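Local coordinates for protein dipeptidase AC. Metallo peptidase. MEROPS family M19 (Rhodobacter sphaeroides, PDB 3LY0) that is a zinc-containing metallopeptidase of the membrane dipeptidase family that probably hydrolyses dipeptides and here holds a phosphinate mimic of L-Ala-D-Ala, at residues 113-118 / 124-129. Numbering follows the deposited sequence.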
loop_
_atom_site.group_PDB
_atom_site.type_symbol
_atom_site.label_atom_id
_atom_site.label_comp_id
_atom_site.label_asym_id
_atom_site.label_seq_id
_atom_site.Cartn_x
_atom_site.Cartn_y
_atom_site.Cartn_z
ATOM N N ARG A 113 5.449 -13.828 17.614
ATOM C CA ARG A 113 5.219 -14.335 16.259
ATOM C C ARG A 113 5.008 -13.218 15.236
ATOM O O ARG A 113 4.933 -13.471 14.030
ATOM C CB ARG A 113 4.018 -15.274 16.251
ATOM C CG ARG A 113 4.252 -16.560 17.026
ATOM C CD ARG A 113 3.040 -17.455 16.941
ATOM N NE ARG A 113 1.915 -16.908 17.687
ATOM C CZ ARG A 113 0.644 -17.188 17.421
ATOM N NH1 ARG A 113 0.342 -18.002 16.419
ATOM N NH2 ARG A 113 -0.324 -16.650 18.150
ATOM N N PHE A 114 4.916 -11.989 15.736
ATOM C CA PHE A 114 4.744 -10.810 14.893
ATOM C C PHE A 114 5.583 -9.714 15.514
ATOM O O PHE A 114 5.615 -9.578 16.736
ATOM C CB PHE A 114 3.275 -10.390 14.870
ATOM C CG PHE A 114 3.010 -9.086 14.137
ATOM C CD1 PHE A 114 3.133 -9.011 12.756
ATOM C CD2 PHE A 114 2.619 -7.955 14.829
ATOM C CE1 PHE A 114 2.870 -7.824 12.073
ATOM C CE2 PHE A 114 2.352 -6.759 14.153
ATOM C CZ PHE A 114 2.484 -6.699 12.777
ATOM N N LYS A 115 6.271 -8.936 14.690
ATOM C CA LYS A 115 7.098 -7.854 15.220
ATOM C C LYS A 115 6.940 -6.598 14.383
ATOM O O LYS A 115 7.081 -6.649 13.162
ATOM C CB LYS A 115 8.578 -8.262 15.245
ATOM C CG LYS A 115 9.491 -7.179 15.818
ATOM C CD LYS A 115 10.969 -7.555 15.719
ATOM C CE LYS A 115 11.867 -6.385 16.120
ATOM N NZ LYS A 115 11.635 -5.922 17.519
ATOM N N VAL A 116 6.677 -5.476 15.049
ATOM C CA VAL A 116 6.720 -4.172 14.401
ATOM C C VAL A 116 8.186 -3.786 14.234
ATOM O O VAL A 116 8.915 -3.652 15.218
ATOM C CB VAL A 116 5.951 -3.111 15.206
ATOM C CG1 VAL A 116 6.104 -1.741 14.561
ATOM C CG2 VAL A 116 4.486 -3.495 15.303
ATOM N N CYS A 117 8.626 -3.659 12.989
ATOM C CA CYS A 117 10.027 -3.391 12.699
ATOM C C CYS A 117 10.287 -1.928 12.401
ATOM O O CYS A 117 9.476 -1.258 11.747
ATOM C CB CYS A 117 10.500 -4.235 11.516
ATOM S SG CYS A 117 10.502 -6.025 11.807
ATOM N N ARG A 118 11.437 -1.447 12.853
ATOM C CA ARG A 118 11.802 -0.048 12.713
ATOM C C ARG A 118 13.060 0.138 11.868
ATOM O O ARG A 118 13.406 1.265 11.506
ATOM C CB ARG A 118 11.980 0.579 14.105
ATOM C CG ARG A 118 10.672 0.632 14.889
ATOM C CD ARG A 118 10.865 0.982 16.368
ATOM N NE ARG A 118 9.576 1.283 16.992
ATOM C CZ ARG A 118 8.716 0.369 17.446
ATOM N NH1 ARG A 118 9.008 -0.924 17.367
ATOM N NH2 ARG A 118 7.558 0.751 17.979
ATOM N N ARG A 124 14.889 -8.057 7.986
ATOM C CA ARG A 124 15.620 -9.216 7.480
ATOM C C ARG A 124 15.771 -10.307 8.538
ATOM O O ARG A 124 15.738 -11.496 8.215
ATOM C CB ARG A 124 16.988 -8.811 6.936
ATOM C CG ARG A 124 16.948 -8.032 5.625
ATOM C CD ARG A 124 18.335 -8.021 5.009
ATOM N NE ARG A 124 18.456 -7.176 3.828
ATOM C CZ ARG A 124 18.178 -7.581 2.592
ATOM N NH1 ARG A 124 18.339 -6.750 1.576
ATOM N NH2 ARG A 124 17.731 -8.811 2.374
ATOM N N SER A 125 15.931 -9.910 9.795
ATOM C CA SER A 125 16.050 -10.881 10.867
ATOM C C SER A 125 14.731 -11.623 11.011
ATOM O O SER A 125 14.708 -12.835 11.164
ATOM C CB SER A 125 16.448 -10.207 12.180
ATOM O OG SER A 125 16.640 -11.171 13.195
ATOM N N CYS A 126 13.622 -10.891 10.939
ATOM C CA CYS A 126 12.312 -11.524 10.982
ATOM C C CYS A 126 12.142 -12.531 9.852
ATOM O O CYS A 126 11.600 -13.618 10.062
ATOM C CB CYS A 126 11.202 -10.472 10.912
ATOM S SG CYS A 126 10.970 -9.551 12.448
ATOM N N HIS A 127 12.611 -12.166 8.661
ATOM C CA HIS A 127 12.501 -13.034 7.497
ATOM C C HIS A 127 13.237 -14.340 7.774
ATOM O O HIS A 127 12.686 -15.428 7.587
ATOM C CB HIS A 127 13.067 -12.344 6.251
ATOM C CG HIS A 127 12.918 -13.147 4.997
ATOM N ND1 HIS A 127 11.925 -12.911 4.069
ATOM C CD2 HIS A 127 13.631 -14.197 4.523
ATOM C CE1 HIS A 127 12.040 -13.772 3.075
ATOM N NE2 HIS A 127 13.064 -14.567 3.328
ATOM N N ALA A 128 14.475 -14.228 8.241
ATOM C CA ALA A 128 15.283 -15.413 8.525
ATOM C C ALA A 128 14.660 -16.288 9.611
ATOM O O ALA A 128 14.740 -17.521 9.550
ATOM C CB ALA A 128 16.700 -15.014 8.906
ATOM N N ASP A 129 14.023 -15.654 10.589
ATOM C CA ASP A 129 13.461 -16.357 11.739
ATOM C C ASP A 129 12.025 -16.841 11.538
ATOM O O ASP A 129 11.474 -17.512 12.407
ATOM C CB ASP A 129 13.536 -15.476 12.992
ATOM C CG ASP A 129 14.955 -15.309 13.504
ATOM O OD1 ASP A 129 15.840 -16.065 13.044
ATOM O OD2 ASP A 129 15.182 -14.427 14.359
#
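Cys126 carries this contact from the helix side, its sulfur touching both the sulfur of Cys117 and the methylenes of Lys115. The helix segment starts at Arg124, which sets off away from the strand and makes a salt bridge to Glu352 through NE. Two residues on comes Cys126, the helix residue nearest the strand, with 7.7 Å between Cys126 CA and Lys115 CA. With SG anti to its carbonyl carbon (chi1 -75°), Cys126 sends the sulfur to the strand. Cys117 meets it head-on: the CB–SG bond of Cys117 aims almost straight at the Cys126 sulfur, SG to SG 3.6 Å, whereas the Cys126 bond is turned well off that line. Lys115 lies alongside as an extended zigzag. Its CB and CD, on the same side of the chain, approach Cys126 SG at 3.9 and 3.8 Å, while CG bows back between them; a bend at chi4 (60°) then carries NZ away. Next along the helix, His127 hydrogen-bonds Tyr348 through ND1. The arrangement belongs to a beta-alpha-beta unit of the TIM-barrel-clan fold: strand 114-116, helix 120-129 and the parallel strand 132-139, whose Ser133 touches both cysteines. The two sulfurs are much too far apart for a disulfide, so this part of the helix meets the strand through van der Waals contact of two buried, unlinked cysteines and lysine methylenes, away from the two zinc ions.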